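Local coordinates for protein pectinesterase A (Erwinia chrysanthemi, PDB 2NTP) that hydrolyses the methyl esters of pectin's galacturonate chain, probably the first step in the maceration and soft-rotting of plant tissue, at residues Phe251-Gly254 with Arg255-Asp258; His275-Gly278 with Trp279-Met282; Gly284-Lys287 with Asn288-Ile292; Phe301-Tyr304 with Lys305-Gly308; Ala325-Thr329 with Gln330-Leu334. All blocks are in the same frame, centred on the assembly; numbering follows the deposited sequence.

Overall arrangement
The five contacts are local and follow one another along the last third of a right-handed parallel beta-helix. Interactions 1 and 3 are beta hairpins near the bound oligosaccharide. Their centres lie about 10 Å apart, and A257 of one probably bonds through its backbone to K285 of the other. Interaction 2 joins strand 276-278 to the chain that runs up to the second hairpin. It touches interaction 4, about 13 Å away between centres, where W279 stacks on F301. Interaction 4 ends strand 300-304, the last of the long parallel sheet. Interaction 5 spans a loop and the short helix after it, about 16 Å from interaction 4 between centres, touching it through Y304 and A325. Interactions 4 and 5 lie away from the annotated sites.

Interaction 1 of 5, residues Phe251-Gly254 with Arg255-Asp258; sequences FSDG and RYAD
F251 and Y256 pack against each other at the end of a beta hairpin. Strand 248-251 passes through a type I turn, F251-G254, into strand 256-257. The tight part is where the two rings meet. CD2 of F251 lies over one face of the Y256 ring, offset toward its rim and 3.4 Å from Y256 CZ. The planes are inclined at 34°. Y256 CG lies between its own backbone N and carbonyl carbon (chi1 52°), which brings the ring back toward the turn. At the far end of the other ring, F251 CZ is 3.6 Å from D258 OD1, an oxygen near the ring plane; its hydrogen bond is from N260 N. K287 of the neighbouring hairpin packs on Y256. The outside of the turn is the loose side. S252 and D253 are exposed there, though the carboxylate of D253 is bonded. G254 ends the turn at a positive phi, which suits a glycine. The extended chain of R255 leads away from the turn. It bonds through NH1 to T250 and touches the bound methyl galacturonate, as part of the glycan pocket. One short bond ties the outer end of the tyrosine to the turn: Y256 OH donates to the syn lone pair of D253 OD1 at 2.6 Å, the carboxylate turned 85° from the ring.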
loop_
_atom_site.group_PDB
_atom_site.type_symbol
_atom_site.label_atom_id
_atom_site.label_comp_id
_atom_site.label_asym_id
_atom_site.label_seq_id
_atom_site.Cartn_x
_atom_site.Cartn_y
_atom_site.Cartn_z
ATOM N N PHE A 251 6.097 -5.139 -23.852
ATOM C CA PHE A 251 6.978 -6.206 -24.312
ATOM C C PHE A 251 7.365 -5.928 -25.753
ATOM O O PHE A 251 6.829 -5.002 -26.376
ATOM C CB PHE A 251 6.273 -7.560 -24.216
ATOM C CG PHE A 251 5.887 -7.935 -22.820
ATOM C CD1 PHE A 251 6.844 -8.393 -21.921
ATOM C CD2 PHE A 251 4.567 -7.827 -22.402
ATOM C CE1 PHE A 251 6.490 -8.736 -20.619
ATOM C CE2 PHE A 251 4.200 -8.172 -21.106
ATOM C CZ PHE A 251 5.163 -8.627 -20.214
ATOM N N SER A 252 8.287 -6.734 -26.275
ATOM C CA SER A 252 8.706 -6.635 -27.667
ATOM C C SER A 252 7.538 -6.833 -28.642
ATOM O O SER A 252 7.528 -6.223 -29.713
ATOM C CB SER A 252 9.829 -7.632 -27.953
ATOM O OG SER A 252 9.419 -8.956 -27.666
ATOM N N ASP A 253 6.560 -7.654 -28.254
ATOM C CA ASP A 253 5.398 -7.954 -29.107
ATOM C C ASP A 253 4.116 -7.230 -28.668
ATOM O O ASP A 253 3.007 -7.669 -28.960
ATOM C CB ASP A 253 5.171 -9.470 -29.215
ATOM C CG ASP A 253 4.709 -10.093 -27.911
ATOM O OD1 ASP A 253 5.098 -9.575 -26.837
ATOM O OD2 ASP A 253 3.974 -11.097 -27.972
ATOM N N GLY A 254 4.280 -6.113 -27.966
ATOM C CA GLY A 254 3.150 -5.259 -27.637
ATOM C C GLY A 254 2.977 -4.981 -26.158
ATOM O O GLY A 254 3.787 -5.399 -25.324
ATOM N N ARG A 255 1.901 -4.272 -25.840
ATOM C CA ARG A 255 1.617 -3.877 -24.469
ATOM C C ARG A 255 0.354 -4.583 -23.964
ATOM O O ARG A 255 -0.747 -4.358 -24.487
ATOM C CB ARG A 255 1.473 -2.359 -24.404
ATOM C CG ARG A 255 1.326 -1.825 -23.019
ATOM C CD ARG A 255 1.508 -0.330 -22.988
ATOM N NE ARG A 255 1.128 0.199 -21.682
ATOM C CZ ARG A 255 1.900 0.173 -20.600
ATOM N NH1 ARG A 255 3.121 -0.353 -20.644
ATOM N NH2 ARG A 255 1.444 0.679 -19.463
ATOM N N TYR A 256 0.522 -5.427 -22.949
ATOM C CA TYR A 256 -0.563 -6.283 -22.454
ATOM C C TYR A 256 -0.259 -6.818 -21.052
ATOM O O TYR A 256 0.825 -6.582 -20.518
ATOM C CB TYR A 256 -0.814 -7.443 -23.432
ATOM C CG TYR A 256 0.425 -8.239 -23.791
ATOM C CD1 TYR A 256 0.806 -9.346 -23.032
ATOM C CD2 TYR A 256 1.212 -7.895 -24.896
ATOM C CE1 TYR A 256 1.938 -10.087 -23.349
ATOM C CE2 TYR A 256 2.354 -8.634 -25.223
ATOM C CZ TYR A 256 2.709 -9.727 -24.443
ATOM O OH TYR A 256 3.829 -10.457 -24.747
ATOM N N ALA A 257 -1.219 -7.537 -20.467
ATOM C CA ALA A 257 -1.075 -8.081 -19.116
ATOM C C ALA A 257 0.105 -9.056 -19.012
ATOM O O ALA A 257 0.199 -10.022 -19.773
ATOM C CB ALA A 257 -2.373 -8.754 -18.671
ATOM N N ASP A 258 1.003 -8.785 -18.068
ATOM C CA ASP A 258 2.233 -9.562 -17.906
ATOM C C ASP A 258 1.912 -11.008 -17.505
ATOM O O ASP A 258 1.410 -11.238 -16.415
ATOM C CB ASP A 258 3.128 -8.889 -16.855
ATOM C CG ASP A 258 4.494 -9.562 -16.704
ATOM O OD1 ASP A 258 4.735 -10.628 -17.309
ATOM O OD2 ASP A 258 5.337 -9.005 -15.968
#

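Interaction 2 of 5, residues His275-Gly278 with Trp279-Met282; sequences HIYG and WDKM
Y277 OH donates to D280 OD2 at 2.6 Å, using the anti lone pair of that oxygen. The carboxylate stands almost upright to the phenol ring, their planes 88° apart. Its other oxygen is also held. K281 N gives its hydrogen to D280 OD1 at 2.7 Å, with a bent N-H...O angle of 145°, again on the anti side. One carboxylate therefore joins the tyrosine to the backbone N of the residue after the aspartate, and the two bonds together restrict its rotation. The Y277 ring runs forward along the chain because its CG sits between the backbone N and the carbonyl carbon (chi1 61°). On the way its edge passes the backbone of W279, with Y277 CE1 3.6 Å from W279 O. The contact lies where the short, weakly bonded strand at about 276-278 leaves the edge of a parallel sheet of the beta-helix. Backbone bonds from G278 to L241 and from D280 to G242 tie this edge to the neighbouring strand 239-242. W279 turns to the other side of the chain and stacks on F301. Y277 and D280 both touch Y206, which binds substrate. Two residues past D280, M282 touches a bound galacturonate and packs on the nucleophile D175.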
loop_
_atom_site.group_PDB
_atom_site.type_symbol
_atom_site.label_atom_id
_atom_site.label_comp_id
_atom_site.label_asym_id
_atom_site.label_seq_id
_atom_site.Cartn_x
_atom_site.Cartn_y
_atom_site.Cartn_z
ATOM N N HIS A 275 -16.262 -10.212 6.901
ATOM C CA HIS A 275 -16.354 -9.508 5.618
ATOM C C HIS A 275 -15.543 -10.237 4.532
ATOM O O HIS A 275 -15.794 -10.073 3.336
ATOM C CB HIS A 275 -15.951 -8.026 5.754
ATOM C CG HIS A 275 -14.523 -7.805 6.155
ATOM N ND1 HIS A 275 -14.016 -8.186 7.381
ATOM C CD2 HIS A 275 -13.501 -7.206 5.498
ATOM C CE1 HIS A 275 -12.741 -7.847 7.453
ATOM N NE2 HIS A 275 -12.404 -7.252 6.321
ATOM N N ILE A 276 -14.600 -11.069 4.964
ATOM C CA ILE A 276 -13.745 -11.840 4.062
ATOM C C ILE A 276 -14.472 -13.078 3.526
ATOM O O ILE A 276 -15.007 -13.877 4.310
ATOM C CB ILE A 276 -12.431 -12.282 4.779
ATOM C CG1 ILE A 276 -11.583 -11.071 5.208
ATOM C CG2 ILE A 276 -11.622 -13.250 3.899
ATOM C CD1 ILE A 276 -11.189 -10.108 4.066
ATOM N N TYR A 277 -14.481 -13.237 2.201
ATOM C CA TYR A 277 -15.064 -14.430 1.565
ATOM C C TYR A 277 -14.024 -15.427 1.045
ATOM O O TYR A 277 -14.353 -16.594 0.789
ATOM C CB TYR A 277 -16.059 -14.053 0.452
ATOM C CG TYR A 277 -15.472 -13.255 -0.695
ATOM C CD1 TYR A 277 -14.696 -13.867 -1.684
ATOM C CD2 TYR A 277 -15.710 -11.887 -0.802
ATOM C CE1 TYR A 277 -14.156 -13.124 -2.740
ATOM C CE2 TYR A 277 -15.177 -11.137 -1.857
ATOM C CZ TYR A 277 -14.406 -11.762 -2.815
ATOM O OH TYR A 277 -13.882 -11.021 -3.849
ATOM N N GLY A 278 -12.781 -14.972 0.888
ATOM C CA GLY A 278 -11.713 -15.790 0.304
ATOM C C GLY A 278 -10.954 -15.031 -0.765
ATOM O O GLY A 278 -10.804 -13.813 -0.678
ATOM N N TRP A 279 -10.470 -15.753 -1.773
ATOM C CA TRP A 279 -9.685 -15.159 -2.853
ATOM C C TRP A 279 -10.565 -14.895 -4.077
ATOM O O TRP A 279 -11.714 -15.339 -4.130
ATOM C CB TRP A 279 -8.528 -16.092 -3.234
ATOM C CG TRP A 279 -7.622 -16.462 -2.089
ATOM C CD1 TRP A 279 -7.648 -17.622 -1.363
ATOM C CD2 TRP A 279 -6.553 -15.674 -1.546
ATOM N NE1 TRP A 279 -6.664 -17.604 -0.403
ATOM C CE2 TRP A 279 -5.978 -16.420 -0.490
ATOM C CE3 TRP A 279 -6.024 -14.411 -1.849
ATOM C CZ2 TRP A 279 -4.896 -15.945 0.265
ATOM C CZ3 TRP A 279 -4.949 -13.938 -1.106
ATOM C CH2 TRP A 279 -4.396 -14.704 -0.054
ATOM N N ASP A 280 -10.030 -14.179 -5.066
ATOM C CA ASP A 280 -10.804 -13.895 -6.277
ATOM C C ASP A 280 -9.930 -13.852 -7.528
ATOM O O ASP A 280 -8.697 -13.872 -7.442
ATOM C CB ASP A 280 -11.584 -12.579 -6.130
ATOM C CG ASP A 280 -12.971 -12.635 -6.773
ATOM O OD1 ASP A 280 -13.143 -13.302 -7.819
ATOM O OD2 ASP A 280 -13.894 -11.998 -6.229
ATOM N N LYS A 281 -10.593 -13.804 -8.684
ATOM C CA LYS A 281 -9.934 -13.658 -9.980
ATOM C C LYS A 281 -9.830 -12.185 -10.379
ATOM O O LYS A 281 -10.434 -11.311 -9.752
ATOM C CB LYS A 281 -10.696 -14.450 -11.057
ATOM C CG LYS A 281 -12.139 -14.001 -11.274
ATOM C CD LYS A 281 -12.881 -14.922 -12.240
ATOM C CE LYS A 281 -14.274 -14.381 -12.526
ATOM N NZ LYS A 281 -15.152 -15.400 -13.169
ATOM N N MET A 282 -9.054 -11.921 -11.427
ATOM C CA MET A 282 -8.898 -10.574 -11.957
ATOM C C MET A 282 -8.660 -10.641 -13.455
ATOM O O MET A 282 -8.015 -11.572 -13.942
ATOM C CB MET A 282 -7.732 -9.859 -11.272
ATOM C CG MET A 282 -7.657 -8.363 -11.554
ATOM S SD MET A 282 -6.298 -7.582 -10.675
ATOM C CE MET A 282 -6.535 -5.873 -11.147
#

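Interaction 3 of 5, residues Gly284-Lys287 with Asn288-Ile292; sequences GKDK and NGNTI
The beta hairpin of strands 282-285 and 291-294 closes here through D286-G289. G284 and I292 are an antiparallel hydrogen-bonded pair: G284 N donates to I292 O at 2.8 Å, and I292 N donates back to G284 O. K285 and T291, nearer the turn, are the last, non-hydrogen-bonded pair. Beyond it, D286 N donates to N290 O at 2.8 Å. G289 N returns to D286 O at 3.0 Å. This is a type I turn followed by a classic G1 beta bulge at G289, a glycine at positive phi. The carboxylate of D286 turns back to the backbone of the turn. D286 OD1 takes N288 N at 2.8 Å, closing an Asx turn, and N290 N at 3.0 Å. The two donors come from opposite faces of the carboxylate plane, so the oxygen is held between them. D286 CG lies between the backbone N and the carbonyl carbon (chi1 71°), which brings the group over the turn. The side chains of D286 and N290 lie side by side, carboxylate and amide planes 81° apart. Two waters donate to D286 OD2. One also bonds N288 ND2 and N290 OD1, the other T291 O. A further water joins K285 NZ to G289 O. On the I292 side of the hairpin, I292 CG2 packs on G284 O at 3.4 Å.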
loop_
_atom_site.group_PDB
_atom_site.type_symbol
_atom_site.label_atom_id
_atom_site.label_comp_id
_atom_site.label_asym_id
_atom_site.label_seq_id
_atom_site.Cartn_x
_atom_site.Cartn_y
_atom_site.Cartn_z
ATOM N N GLY A 284 -7.512 -8.880 -17.307
ATOM C CA GLY A 284 -6.642 -7.955 -18.010
ATOM C C GLY A 284 -6.871 -8.111 -19.501
ATOM O O GLY A 284 -7.812 -8.785 -19.919
ATOM N N LYS A 285 -6.009 -7.480 -20.293
ATOM C CA LYS A 285 -6.036 -7.629 -21.749
ATOM C C LYS A 285 -4.813 -8.411 -22.202
ATOM O O LYS A 285 -3.692 -8.141 -21.758
ATOM C CB LYS A 285 -6.064 -6.261 -22.439
ATOM C CG LYS A 285 -7.282 -5.396 -22.139
ATOM C CD LYS A 285 -8.539 -5.923 -22.812
ATOM C CE LYS A 285 -9.690 -4.934 -22.697
ATOM N NZ LYS A 285 -9.643 -3.874 -23.751
ATOM N N ASP A 286 -5.025 -9.389 -23.079
ATOM C CA ASP A 286 -3.918 -10.216 -23.558
ATOM C C ASP A 286 -3.230 -9.591 -24.784
ATOM O O ASP A 286 -3.576 -8.478 -25.203
ATOM C CB ASP A 286 -4.370 -11.673 -23.793
ATOM C CG ASP A 286 -5.297 -11.842 -24.998
ATOM O OD1 ASP A 286 -5.385 -10.937 -25.857
ATOM O OD2 ASP A 286 -5.923 -12.916 -25.097
ATOM N N LYS A 287 -2.267 -10.313 -25.352
ATOM C CA LYS A 287 -1.455 -9.801 -26.458
ATOM C C LYS A 287 -2.258 -9.535 -27.730
ATOM O O LYS A 287 -1.757 -8.872 -28.641
ATOM C CB LYS A 287 -0.289 -10.749 -26.762
ATOM C CG LYS A 287 -0.707 -12.137 -27.230
ATOM C CD LYS A 287 0.489 -13.012 -27.569
ATOM C CE LYS A 287 0.024 -14.416 -27.930
ATOM N NZ LYS A 287 1.127 -15.274 -28.450
ATOM N N ASN A 288 -3.483 -10.053 -27.779
ATOM C CA ASN A 288 -4.362 -9.896 -28.941
ATOM C C ASN A 288 -5.420 -8.823 -28.712
ATOM O O ASN A 288 -6.184 -8.471 -29.617
ATOM C CB ASN A 288 -5.019 -11.239 -29.291
ATOM C CG ASN A 288 -4.010 -12.343 -29.476
ATOM O OD1 ASN A 288 -3.022 -12.172 -30.207
ATOM N ND2 ASN A 288 -4.235 -13.479 -28.820
ATOM N N GLY A 289 -5.450 -8.287 -27.495
ATOM C CA GLY A 289 -6.457 -7.305 -27.124
ATOM C C GLY A 289 -7.722 -7.898 -26.527
ATOM O O GLY A 289 -8.673 -7.162 -26.271
ATOM N N ASN A 290 -7.739 -9.212 -26.313
ATOM C CA ASN A 290 -8.903 -9.894 -25.737
ATOM C C ASN A 290 -8.857 -9.896 -24.217
ATOM O O ASN A 290 -7.780 -9.855 -23.619
ATOM C CB ASN A 290 -9.006 -11.339 -26.238
ATOM C CG ASN A 290 -9.332 -11.425 -27.716
ATOM O OD1 ASN A 290 -8.464 -11.733 -28.534
ATOM N ND2 ASN A 290 -10.588 -11.164 -28.066
ATOM N N THR A 291 -10.031 -9.963 -23.599
ATOM C CA THR A 291 -10.133 -10.142 -22.152
ATOM C C THR A 291 -9.495 -11.466 -21.765
ATOM O O THR A 291 -9.739 -12.494 -22.397
ATOM C CB THR A 291 -11.604 -10.142 -21.689
ATOM O OG1 THR A 291 -12.278 -9.010 -22.248
ATOM C CG2 THR A 291 -11.694 -10.099 -20.162
ATOM N N ILE A 292 -8.660 -11.424 -20.733
ATOM C CA ILE A 292 -8.068 -12.630 -20.167
ATOM C C ILE A 292 -8.275 -12.608 -18.655
ATOM O O ILE A 292 -8.112 -11.561 -18.023
ATOM C CB ILE A 292 -6.562 -12.782 -20.557
ATOM C CG1 ILE A 292 -5.963 -14.066 -19.964
ATOM C CG2 ILE A 292 -5.754 -11.533 -20.178
ATOM C CD1 ILE A 292 -4.626 -14.481 -20.586
HETATM O O HOH W 1 -8.767 -4.260 -26.306
HETATM O O HOH W 2 -6.801 -13.449 -27.512
HETATM O O HOH W 3 -7.851 -14.057 -23.703
#

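Interaction 4 of 5, residues Phe301-Tyr304 with Lys305-Gly308; sequences FFEY and KSYG
The extended backbone of strand 301-304 ends at Y304, and K305 then takes a positive phi of 52°, a left-handed conformation that bends the chain; the side chains of Y304 and K305 lie side by side. The lysine chain is extended and runs along the tyrosine, pointing the same way. K305 CG lies over the middle of the ring, 3.8 Å from the centroid of Y304 and only 10° off the ring normal, a CH-pi contact. Farther out, K305 CD is 3.7 Å from Y304 CZ, and K305 CE is 3.4 Å from Y304 OH. With chi1 at 180° the tyrosine ring points away from its own backbone N and lies beside the lysine. At the outer end a water donates to Y304 OH and accepts from K305 NZ, and the tyrosine hydroxyl is also hydrogen-bonded to D322 OD1. Strand 300-304 is the outermost strand of the ten-stranded parallel sheet of the beta-helix, next to strand 264-268, and this bend is where the chain leaves that sheet. On the other side of the backbone, E303 and S306 meet. S306 OG donates to E303 OE2 at 2.8 Å, arriving on the anti side and somewhat out of the carboxylate plane. The other oxygen, E303 OE1, forms a salt bridge with R317, so the buried glutamate has a partner on each oxygen. Another water spans the bend: it donates to Y304 O and, at 2.7 Å, to S306 OG. Both E303 and S306 pack on M272 of strand 271-272.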
loop_
_atom_site.group_PDB
_atom_site.type_symbol
_atom_site.label_atom_id
_atom_site.label_comp_id
_atom_site.label_asym_id
_atom_site.label_seq_id
_atom_site.Cartn_x
_atom_site.Cartn_y
_atom_site.Cartn_z
ATOM N N PHE A 301 -1.456 -17.871 -3.537
ATOM C CA PHE A 301 -2.342 -17.367 -2.493
ATOM C C PHE A 301 -2.487 -18.402 -1.379
ATOM O O PHE A 301 -3.061 -19.478 -1.597
ATOM C CB PHE A 301 -3.728 -17.079 -3.081
ATOM C CG PHE A 301 -3.790 -15.898 -4.030
ATOM C CD1 PHE A 301 -2.763 -14.961 -4.111
ATOM C CD2 PHE A 301 -4.930 -15.704 -4.812
ATOM C CE1 PHE A 301 -2.858 -13.868 -4.982
ATOM C CE2 PHE A 301 -5.039 -14.609 -5.679
ATOM C CZ PHE A 301 -3.999 -13.692 -5.763
ATOM N N PHE A 302 -1.971 -18.082 -0.190
ATOM C CA PHE A 302 -1.963 -19.043 0.921
ATOM C C PHE A 302 -2.277 -18.421 2.270
ATOM O O PHE A 302 -2.073 -17.226 2.478
ATOM C CB PHE A 302 -0.606 -19.747 1.020
ATOM C CG PHE A 302 -0.193 -20.466 -0.232
ATOM C CD1 PHE A 302 -0.690 -21.737 -0.517
ATOM C CD2 PHE A 302 0.700 -19.878 -1.121
ATOM C CE1 PHE A 302 -0.305 -22.407 -1.681
ATOM C CE2 PHE A 302 1.087 -20.540 -2.289
ATOM C CZ PHE A 302 0.581 -21.806 -2.565
ATOM N N GLU A 303 -2.756 -19.260 3.189
ATOM C CA GLU A 303 -2.963 -18.878 4.578
ATOM C C GLU A 303 -2.303 -19.881 5.516
ATOM O O GLU A 303 -2.070 -21.036 5.152
ATOM C CB GLU A 303 -4.452 -18.810 4.908
ATOM C CG GLU A 303 -5.182 -17.633 4.306
ATOM C CD GLU A 303 -6.676 -17.772 4.464
ATOM O OE1 GLU A 303 -7.314 -18.348 3.562
ATOM O OE2 GLU A 303 -7.205 -17.329 5.504
ATOM N N TYR A 304 -2.020 -19.425 6.729
ATOM C CA TYR A 304 -1.535 -20.294 7.782
ATOM C C TYR A 304 -2.137 -19.824 9.096
ATOM O O TYR A 304 -1.893 -18.705 9.532
ATOM C CB TYR A 304 -0.006 -20.275 7.846
ATOM C CG TYR A 304 0.570 -21.157 8.937
ATOM C CD1 TYR A 304 0.604 -22.546 8.796
ATOM C CD2 TYR A 304 1.085 -20.600 10.107
ATOM C CE1 TYR A 304 1.138 -23.357 9.796
ATOM C CE2 TYR A 304 1.625 -21.401 11.114
ATOM C CZ TYR A 304 1.646 -22.777 10.951
ATOM O OH TYR A 304 2.176 -23.568 11.948
ATOM N N LYS A 305 -2.954 -20.686 9.692
ATOM C CA LYS A 305 -3.561 -20.446 11.003
ATOM C C LYS A 305 -4.284 -19.096 11.120
ATOM O O LYS A 305 -4.135 -18.376 12.110
ATOM C CB LYS A 305 -2.529 -20.658 12.124
ATOM C CG LYS A 305 -1.981 -22.081 12.132
ATOM C CD LYS A 305 -1.134 -22.383 13.350
ATOM C CE LYS A 305 -0.854 -23.879 13.425
ATOM N NZ LYS A 305 -0.078 -24.267 14.639
ATOM N N SER A 306 -5.072 -18.765 10.097
ATOM C CA SER A 306 -5.980 -17.634 10.202
ATOM C C SER A 306 -6.996 -17.929 11.305
ATOM O O SER A 306 -7.281 -19.090 11.608
ATOM C CB SER A 306 -6.690 -17.369 8.876
ATOM O OG SER A 306 -5.769 -17.052 7.850
ATOM N N TYR A 307 -7.520 -16.880 11.921
ATOM C CA TYR A 307 -8.569 -17.044 12.923
ATOM C C TYR A 307 -9.587 -15.912 12.803
ATOM O O TYR A 307 -9.427 -15.017 11.970
ATOM C CB TYR A 307 -7.976 -17.187 14.337
ATOM C CG TYR A 307 -7.188 -15.997 14.834
ATOM C CD1 TYR A 307 -5.895 -15.741 14.362
ATOM C CD2 TYR A 307 -7.720 -15.144 15.795
ATOM C CE1 TYR A 307 -5.163 -14.645 14.821
ATOM C CE2 TYR A 307 -6.997 -14.054 16.270
ATOM C CZ TYR A 307 -5.721 -13.809 15.776
ATOM O OH TYR A 307 -5.011 -12.717 16.238
ATOM N N GLY A 308 -10.648 -15.969 13.599
ATOM C CA GLY A 308 -11.766 -15.033 13.449
ATOM C C GLY A 308 -12.779 -15.537 12.437
ATOM O O GLY A 308 -12.505 -16.480 11.692
HETATM O O HOH W 4 -3.390 -16.091 8.824
HETATM O O HOH W 5 2.607 -22.735 14.887
#

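Interaction 5 of 5, residues Ala325-Thr329 with Gln330-Leu334; sequences AAEYT and QSKVL
The side chains of E327 and K332 cross obliquely and meet at their charged ends. K332 NZ forms a salt bridge with E327 OE1 at 2.8 Å, reaching it from the syn side and 30° out of the carboxylate plane. The glutamate chain is bent at its second torsion, which turns the carboxylate back toward the lysine. K332 runs back along the preceding loop. K332 CB lies 3.4 Å from E327 O. K332 CD is equally close to E327 OE1, so much of the aliphatic chain is in contact before the charge is reached. The carbonyl E327 O also accepts from Y218 OH. T329 meets the same lysine nearer its base, with T329 OG1 3.3 Å from K332 CG. Here T329 is the N-cap of helix 330-334. Its hydroxyl oxygen, placed between the backbone N and carbonyl carbon (chi1 61°), accepts from K332 N in a rather long capping bond of 3.3 Å. The T329 carbonyl starts the helical bonding proper: V333 N donates to T329 O at 3.0 Å, nearly along the C=O axis. V333 CG2 packs against that same carbonyl, 3.3 Å from T329 O. The loop and helix follow the last strand of the beta-helix and lie across the outside of its long parallel sheet. Y328 points away from the helix and packs on Q264, V266 and L268 of strand 264-268. V333 touches T182, and L334 reaches L184 and F164 on two other strands of that sheet.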
loop_
_atom_site.group_PDB
_atom_site.type_symbol
_atom_site.label_atom_id
_atom_site.label_comp_id
_atom_site.label_asym_id
_atom_site.label_seq_id
_atom_site.Cartn_x
_atom_site.Cartn_y
_atom_site.Cartn_z
ATOM N N ALA A 325 5.267 -22.848 6.515
ATOM C CA ALA A 325 5.123 -21.611 7.294
ATOM C C ALA A 325 6.459 -21.075 7.809
ATOM O O ALA A 325 6.638 -19.864 7.929
ATOM C CB ALA A 325 4.159 -21.818 8.445
ATOM N N ALA A 326 7.391 -21.982 8.107
ATOM C CA ALA A 326 8.723 -21.617 8.595
ATOM C C ALA A 326 9.558 -20.873 7.550
ATOM O O ALA A 326 10.592 -20.290 7.879
ATOM C CB ALA A 326 9.468 -22.861 9.083
ATOM N N GLU A 327 9.102 -20.897 6.299
ATOM C CA GLU A 327 9.788 -20.198 5.211
ATOM C C GLU A 327 9.410 -18.718 5.143
ATOM O O GLU A 327 9.975 -17.968 4.343
ATOM C CB GLU A 327 9.505 -20.867 3.864
ATOM C CG GLU A 327 9.923 -22.336 3.772
ATOM C CD GLU A 327 11.418 -22.557 3.952
ATOM O OE1 GLU A 327 12.221 -21.691 3.543
ATOM O OE2 GLU A 327 11.794 -23.616 4.499
ATOM N N TYR A 328 8.462 -18.307 5.983
ATOM C CA TYR A 328 7.938 -16.936 5.952
ATOM C C TYR A 328 8.261 -16.130 7.210
ATOM O O TYR A 328 7.505 -15.238 7.607
ATOM C CB TYR A 328 6.435 -16.948 5.661
ATOM C CG TYR A 328 6.095 -17.492 4.292
ATOM C CD1 TYR A 328 5.820 -18.847 4.104
ATOM C CD2 TYR A 328 6.054 -16.653 3.179
ATOM C CE1 TYR A 328 5.514 -19.355 2.841
ATOM C CE2 TYR A 328 5.742 -17.147 1.915
ATOM C CZ TYR A 328 5.473 -18.496 1.754
ATOM O OH TYR A 328 5.166 -18.986 0.503
ATOM N N THR A 329 9.391 -16.449 7.835
ATOM C CA THR A 329 9.907 -15.665 8.954
ATOM C C THR A 329 10.458 -14.350 8.418
ATOM O O THR A 329 10.786 -14.254 7.234
ATOM C CB THR A 329 11.045 -16.402 9.684
ATOM O OG1 THR A 329 12.121 -16.628 8.770
ATOM C CG2 THR A 329 10.562 -17.747 10.241
ATOM N N GLN A 330 10.570 -13.345 9.285
ATOM C CA GLN A 330 11.163 -12.063 8.896
ATOM C C GLN A 330 12.562 -12.241 8.289
ATOM O O GLN A 330 12.895 -11.618 7.280
ATOM C CB GLN A 330 11.209 -11.098 10.082
ATOM C CG GLN A 330 11.728 -9.712 9.717
ATOM C CD GLN A 330 11.844 -8.797 10.906
ATOM O OE1 GLN A 330 10.913 -8.665 11.698
ATOM N NE2 GLN A 330 12.993 -8.145 11.036
ATOM N N SER A 331 13.366 -13.109 8.901
ATOM C CA SER A 331 14.719 -13.382 8.421
ATOM C C SER A 331 14.736 -13.878 6.971
ATOM O O SER A 331 15.557 -13.432 6.162
ATOM C CB SER A 331 15.410 -14.398 9.337
ATOM O OG SER A 331 16.700 -14.723 8.853
ATOM N N LYS A 332 13.827 -14.792 6.645
ATOM C CA LYS A 332 13.776 -15.364 5.300
ATOM C C LYS A 332 13.205 -14.386 4.278
ATOM O O LYS A 332 13.718 -14.275 3.166
ATOM C CB LYS A 332 12.985 -16.670 5.287
ATOM C CG LYS A 332 13.669 -17.796 6.040
ATOM C CD LYS A 332 13.423 -19.132 5.384
ATOM C CE LYS A 332 14.313 -20.202 5.996
ATOM N NZ LYS A 332 14.616 -21.276 5.011
ATOM N N VAL A 333 12.152 -13.672 4.667
ATOM C CA VAL A 333 11.474 -12.751 3.753
ATOM C C VAL A 333 12.350 -11.540 3.421
ATOM O O VAL A 333 12.412 -11.109 2.266
ATOM C CB VAL A 333 10.091 -12.313 4.304
ATOM C CG1 VAL A 333 9.425 -11.304 3.373
ATOM C CG2 VAL A 333 9.192 -13.527 4.485
ATOM N N LEU A 334 13.039 -11.006 4.428
ATOM C CA LEU A 334 13.837 -9.783 4.238
ATOM C C LEU A 334 15.322 -10.037 3.957
ATOM O O LEU A 334 16.066 -9.109 3.637
ATOM C CB LEU A 334 13.657 -8.826 5.421
ATOM C CG LEU A 334 12.235 -8.319 5.692
ATOM C CD1 LEU A 334 12.255 -7.380 6.878
ATOM C CD2 LEU A 334 11.617 -7.623 4.470
#